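Local coordinates for flagellar hook-associated protein 2 (Helicobacter pylori, PDB 6IWY), which caps the tip of the growing flagellar filament, promoting polymerisation of flagellin there and keeping exported subunits from leaking out unassembled, at residues G40-L45 / K360-A365; D122-F127 / S210-H215. All blocks are in the same frame, centred on the assembly; numbering follows the deposited sequence.

Contact 1: residues G40-L45 / K360-A365; sequences GDINEL and KNLQKA
Both L362 and Q363 face the single residue I42, a classic beta bulge in the antiparallel pairing of 42-44 with 360-363, at the border of a four-stranded sheet in which 359-361 is one of the two outer strands. I42 O takes the amide of L362 at 2.8 Å and only weakly that of Q363, while I42 N gives its hydrogen to Q363 O. Beyond the bulge, regular pairing resumes as E44 and K360 exchange backbone bonds.

One face carries I42, E44, K360 and Q363. There I42 CG2 meets L362 CB at 4.1 Å, I42 CD1 rests against the amide end of Q363, and E44 lies beside K360, its OE1 3.7 Å from K360 CE. Glutamine suits its place because its extended chain (chi2 173°) carries the amide on to the neighbouring backbone, where NE2 meets G40 O at 3.0 Å in an almost straight bond.

Across the other face the residues are polar. N361 ND2 reaches N43 OD1 at 2.9 Å from above the plane of that carbonyl, the two amides being turned 54° apart. Asparagine, acceptor and donor at once, passes the chain on: N43 ND2 gives to D41 OD1 at 2.7 Å, and also bonds V114 O of strand 110-116. The carboxylate of buried D41 ends the row, its OD2 receiving A365 N at 2.9 Å on the anti lone pair.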
loop_
_atom_site.group_PDB
_atom_site.type_symbol
_atom_site.label_atom_id
_atom_site.label_comp_id
_atom_site.label_asym_id
_atom_site.label_seq_id
_atom_site.Cartn_x
_atom_site.Cartn_y
_atom_site.Cartn_z
ATOM N N GLY A 40 6.818 -14.192 -8.558
ATOM C CA GLY A 40 5.729 -13.467 -7.914
ATOM C C GLY A 40 6.188 -12.969 -6.538
ATOM O O GLY A 40 7.293 -13.261 -6.099
ATOM N N ASP A 41 5.314 -12.237 -5.859
ATOM C CA ASP A 41 5.611 -11.643 -4.565
ATOM C C ASP A 41 5.152 -12.595 -3.457
ATOM O O ASP A 41 4.144 -13.268 -3.604
ATOM C CB ASP A 41 4.842 -10.316 -4.461
ATOM C CG ASP A 41 5.598 -9.234 -3.701
ATOM O OD1 ASP A 41 5.032 -8.755 -2.685
ATOM O OD2 ASP A 41 6.724 -8.839 -4.123
ATOM N N ILE A 42 5.864 -12.662 -2.344
ATOM C CA ILE A 42 5.398 -13.480 -1.232
ATOM C C ILE A 42 5.549 -12.696 0.037
ATOM O O ILE A 42 6.645 -12.322 0.379
ATOM C CB ILE A 42 6.178 -14.820 -1.074
ATOM C CG1 ILE A 42 5.992 -15.713 -2.305
ATOM C CG2 ILE A 42 5.704 -15.585 0.180
ATOM C CD1 ILE A 42 6.935 -16.899 -2.307
ATOM N N ASN A 43 4.444 -12.462 0.733
ATOM C CA ASN A 43 4.457 -11.639 1.932
ATOM C C ASN A 43 3.753 -12.317 3.048
ATOM O O ASN A 43 2.750 -13.039 2.835
ATOM C CB ASN A 43 3.697 -10.355 1.691
ATOM C CG ASN A 43 4.240 -9.578 0.554
ATOM O OD1 ASN A 43 5.294 -8.955 0.677
ATOM N ND2 ASN A 43 3.546 -9.605 -0.567
ATOM N N GLU A 44 4.249 -12.076 4.246
ATOM C CA GLU A 44 3.514 -12.441 5.428
ATOM C C GLU A 44 2.756 -11.215 5.824
ATOM O O GLU A 44 3.300 -10.140 5.773
ATOM C CB GLU A 44 4.450 -12.818 6.561
ATOM C CG GLU A 44 5.156 -14.117 6.366
ATOM C CD GLU A 44 6.289 -14.256 7.316
ATOM O OE1 GLU A 44 6.484 -13.326 8.128
ATOM O OE2 GLU A 44 7.005 -15.274 7.247
ATOM N N LEU A 45 1.523 -11.381 6.253
ATOM C CA LEU A 45 0.743 -10.275 6.777
ATOM C C LEU A 45 0.017 -10.760 8.045
ATOM O O LEU A 45 -0.629 -11.786 8.020
ATOM C CB LEU A 45 -0.265 -9.808 5.717
ATOM C CG LEU A 45 -1.318 -8.772 6.114
ATOM C CD1 LEU A 45 -0.712 -7.368 6.154
ATOM C CD2 LEU A 45 -2.553 -8.812 5.186
ATOM N N LYS A 360 5.757 -8.379 6.235
ATOM C CA LYS A 360 7.157 -8.629 5.867
ATOM C C LYS A 360 7.187 -9.273 4.481
ATOM O O LYS A 360 6.470 -10.225 4.241
ATOM C CB LYS A 360 7.812 -9.565 6.892
ATOM C CG LYS A 360 9.257 -10.016 6.591
ATOM C CD LYS A 360 9.985 -10.487 7.851
ATOM C CE LYS A 360 9.964 -12.008 8.091
ATOM N NZ LYS A 360 11.277 -12.688 7.755
ATOM N N ASN A 361 8.028 -8.767 3.582
ATOM C CA ASN A 361 8.234 -9.404 2.286
ATOM C C ASN A 361 9.230 -10.552 2.417
ATOM O O ASN A 361 10.285 -10.386 2.997
ATOM C CB ASN A 361 8.745 -8.379 1.271
ATOM C CG ASN A 361 8.915 -8.966 -0.105
ATOM O OD1 ASN A 361 10.027 -9.248 -0.525
ATOM N ND2 ASN A 361 7.809 -9.196 -0.801
ATOM N N LEU A 362 8.863 -11.728 1.905
ATOM C CA LEU A 362 9.754 -12.908 1.874
ATOM C C LEU A 362 10.458 -13.092 0.511
ATOM O O LEU A 362 11.565 -13.629 0.428
ATOM C CB LEU A 362 8.955 -14.154 2.205
ATOM C CG LEU A 362 8.535 -14.287 3.671
ATOM C CD1 LEU A 362 7.925 -15.682 3.923
ATOM C CD2 LEU A 362 9.694 -14.059 4.581
ATOM N N GLN A 363 9.801 -12.632 -0.545
ATOM C CA GLN A 363 10.310 -12.751 -1.903
ATOM C C GLN A 363 9.720 -11.640 -2.769
ATOM O O GLN A 363 8.511 -11.460 -2.791
ATOM C CB GLN A 363 9.890 -14.089 -2.488
ATOM C CG GLN A 363 10.205 -14.202 -3.913
ATOM C CD GLN A 363 9.945 -15.557 -4.440
ATOM O OE1 GLN A 363 10.645 -16.507 -4.099
ATOM N NE2 GLN A 363 8.943 -15.667 -5.306
ATOM N N LYS A 364 10.579 -10.908 -3.475
ATOM C CA LYS A 364 10.118 -9.781 -4.292
ATOM C C LYS A 364 9.810 -10.206 -5.699
ATOM O O LYS A 364 10.668 -10.780 -6.374
ATOM C CB LYS A 364 11.160 -8.682 -4.383
ATOM C CG LYS A 364 11.534 -8.057 -3.075
ATOM C CD LYS A 364 12.478 -6.867 -3.333
ATOM C CE LYS A 364 13.215 -6.399 -2.075
ATOM N NZ LYS A 364 14.444 -5.666 -2.521
ATOM N N ALA A 365 8.594 -9.893 -6.133
ATOM C CA ALA A 365 8.224 -9.953 -7.545
ATOM C C ALA A 365 9.341 -9.343 -8.334
ATOM O O ALA A 365 9.895 -8.323 -7.923
ATOM C CB ALA A 365 6.956 -9.186 -7.789
#

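Contact 2: residues D122-F127 / S210-H215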
loop_
_atom_site.group_PDB
_atom_site.type_symbol
_atom_site.label_atom_id
_atom_site.label_comp_id
_atom_site.label_asym_id
_atom_site.label_seq_id
_atom_site.Cartn_x
_atom_site.Cartn_y
_atom_site.Cartn_z
ATOM N N ASP A 122 6.301 -5.561 -11.913
ATOM C CA ASP A 122 5.037 -4.829 -11.711
ATOM C C ASP A 122 4.109 -5.454 -10.658
ATOM O O ASP A 122 3.047 -4.909 -10.369
ATOM C CB ASP A 122 4.253 -4.725 -13.029
ATOM C CG ASP A 122 4.897 -3.794 -14.034
ATOM O OD1 ASP A 122 5.943 -3.173 -13.704
ATOM O OD2 ASP A 122 4.346 -3.671 -15.160
ATOM N N ASN A 123 4.477 -6.595 -10.083
ATOM C CA ASN A 123 3.586 -7.232 -9.106
ATOM C C ASN A 123 4.077 -7.181 -7.690
ATOM O O ASN A 123 3.663 -7.974 -6.870
ATOM C CB ASN A 123 3.253 -8.674 -9.514
ATOM C CG ASN A 123 2.338 -8.725 -10.717
ATOM O OD1 ASN A 123 1.116 -8.646 -10.579
ATOM N ND2 ASN A 123 2.927 -8.827 -11.906
ATOM N N ARG A 124 4.934 -6.230 -7.370
ATOM C CA ARG A 124 5.328 -6.097 -5.976
ATOM C C ARG A 124 4.069 -5.634 -5.273
ATOM O O ARG A 124 3.238 -4.982 -5.910
ATOM C CB ARG A 124 6.497 -5.156 -5.827
ATOM C CG ARG A 124 7.750 -5.753 -6.440
ATOM C CD ARG A 124 8.942 -4.855 -6.305
ATOM N NE ARG A 124 9.430 -4.775 -4.926
ATOM C CZ ARG A 124 10.426 -3.982 -4.520
ATOM N NH1 ARG A 124 11.056 -3.192 -5.390
ATOM N NH2 ARG A 124 10.811 -3.995 -3.228
ATOM N N VAL A 125 3.860 -6.055 -4.026
ATOM C CA VAL A 125 2.728 -5.559 -3.248
ATOM C C VAL A 125 3.187 -4.486 -2.252
ATOM O O VAL A 125 4.008 -4.727 -1.403
ATOM C CB VAL A 125 2.020 -6.658 -2.496
ATOM C CG1 VAL A 125 0.953 -6.055 -1.639
ATOM C CG2 VAL A 125 1.374 -7.661 -3.435
ATOM N N TYR A 126 2.652 -3.289 -2.361
ATOM C CA TYR A 126 3.051 -2.218 -1.478
ATOM C C TYR A 126 1.891 -1.996 -0.567
ATOM O O TYR A 126 0.845 -1.617 -1.031
ATOM C CB TYR A 126 3.384 -0.961 -2.261
ATOM C CG TYR A 126 4.642 -1.120 -3.048
ATOM C CD1 TYR A 126 4.614 -1.412 -4.401
ATOM C CD2 TYR A 126 5.861 -1.026 -2.430
ATOM C CE1 TYR A 126 5.798 -1.587 -5.121
ATOM C CE2 TYR A 126 7.030 -1.197 -3.122
ATOM C CZ TYR A 126 6.997 -1.479 -4.466
ATOM O OH TYR A 126 8.190 -1.643 -5.129
ATOM N N PHE A 127 2.063 -2.264 0.722
ATOM C CA PHE A 127 0.999 -2.078 1.690
ATOM C C PHE A 127 0.984 -0.630 2.101
ATOM O O PHE A 127 2.003 0.017 2.070
ATOM C CB PHE A 127 1.227 -2.980 2.906
ATOM C CG PHE A 127 1.134 -4.422 2.577
ATOM C CD1 PHE A 127 2.274 -5.175 2.383
ATOM C CD2 PHE A 127 -0.101 -5.017 2.409
ATOM C CE1 PHE A 127 2.174 -6.506 2.045
ATOM C CE2 PHE A 127 -0.217 -6.332 2.059
ATOM C CZ PHE A 127 0.917 -7.084 1.867
ATOM N N SER A 210 10.129 3.186 2.717
ATOM C CA SER A 210 11.130 2.884 1.726
ATOM C C SER A 210 10.852 3.623 0.433
ATOM O O SER A 210 9.728 4.062 0.171
ATOM C CB SER A 210 11.175 1.381 1.474
ATOM O OG SER A 210 9.891 0.934 1.124
ATOM N N ILE A 211 11.906 3.735 -0.362
ATOM C CA ILE A 211 11.876 4.327 -1.676
ATOM C C ILE A 211 12.567 3.363 -2.637
ATOM O O ILE A 211 13.783 3.288 -2.673
ATOM C CB ILE A 211 12.635 5.644 -1.657
ATOM C CG1 ILE A 211 11.925 6.651 -0.756
ATOM C CG2 ILE A 211 12.725 6.235 -3.037
ATOM C CD1 ILE A 211 12.828 7.326 0.162
ATOM N N ASP A 212 11.782 2.628 -3.405
ATOM C CA ASP A 212 12.285 1.665 -4.385
ATOM C C ASP A 212 12.333 2.261 -5.796
ATOM O O ASP A 212 11.584 3.173 -6.118
ATOM C CB ASP A 212 11.363 0.430 -4.458
ATOM C CG ASP A 212 11.371 -0.423 -3.189
ATOM O OD1 ASP A 212 12.319 -0.329 -2.392
ATOM O OD2 ASP A 212 10.405 -1.207 -3.005
ATOM N N THR A 213 13.201 1.706 -6.636
ATOM C CA THR A 213 13.151 1.964 -8.066
ATOM C C THR A 213 12.404 0.829 -8.767
ATOM O O THR A 213 12.425 -0.321 -8.334
ATOM C CB THR A 213 14.539 2.096 -8.681
ATOM O OG1 THR A 213 15.102 0.796 -8.868
ATOM C CG2 THR A 213 15.446 2.921 -7.775
ATOM N N LEU A 214 11.775 1.173 -9.881
ATOM C CA LEU A 214 10.871 0.268 -10.568
ATOM C C LEU A 214 10.836 0.595 -12.071
ATOM O O LEU A 214 11.450 1.564 -12.507
ATOM C CB LEU A 214 9.518 0.354 -9.859
ATOM C CG LEU A 214 8.161 0.472 -10.537
ATOM C CD1 LEU A 214 7.584 -0.857 -11.106
ATOM C CD2 LEU A 214 7.256 1.041 -9.448
ATOM N N HIS A 215 10.163 -0.240 -12.855
ATOM C CA HIS A 215 10.135 -0.119 -14.324
ATOM C C HIS A 215 11.534 0.076 -14.894
ATOM O O HIS A 215 11.786 0.981 -15.666
ATOM C CB HIS A 215 9.193 0.992 -14.789
ATOM C CG HIS A 215 7.741 0.673 -14.605
ATOM N ND1 HIS A 215 6.870 1.518 -13.951
ATOM C CD2 HIS A 215 7.003 -0.396 -14.997
ATOM C CE1 HIS A 215 5.658 0.987 -13.953
ATOM N NE2 HIS A 215 5.713 -0.178 -14.577
#
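R124 and Y126 converge on one oxygen of D212, and this is the tight part of the contact. D212 OD2 stands 2.8 Å from R124 NH2 in a salt bridge and accepts a 3.1 Å hydrogen bond from Y126 OH on its anti lone pair. The oxygen lies over a face of the guanidinium, whose plane is turned only 19° from that of the carboxylate, although the side chains themselves cross at a slant. Against the tyrosine the same oxygen sits in the ring plane, at the edge, 3.4 Å from CE2. The arginine chain bends at chi3 (71°), which turns NE out of the line of the chain; the guanidinium then follows on an extended chi4.

These side chains bridge two small antiparallel sheets: Y126 extends the one formed by strands 61-67 and 70-76, whereas D212 belongs to strand 209-214, the margin of the sheet with 219-224 and 129-132. Tyrosine fits here because its buried ring packs on I221 and N223 while its hydroxyl reaches a charge.

Toward D122 and H215 the contact is looser, with nothing to match the salt bridge and hydrogen bond at D212. D122 OD1 comes to 3.1 Å from H215 NE2, but at an angle too poor for a hydrogen bond, with carboxylate and ring planes nearly perpendicular. L214, whose CD1 lies over the centre of the imidazole within its own segment, also presents that methyl to D122 OD1, at 3.8 Å.

In this fragment of the cap protein, contact 1 joins two neighbouring strands within one sheet, largely through backbone bonds, whereas contact 2 spans separate sheets by side chains alone and buries less than half as much surface. Both are partly buried, contact 2 lying nearer the middle of the chain and nested inside the loop closed by contact 1. Exposed residues occur in the 360-365 segment, but none among those that touch in contact 2. The two meet at D41, whose OD1 also takes a weak hydrogen bond from V125 N, and at R124, which packs on K364 and A365. Segment 122-127 thus lies against both the 42-49 sheet and strand 209-214.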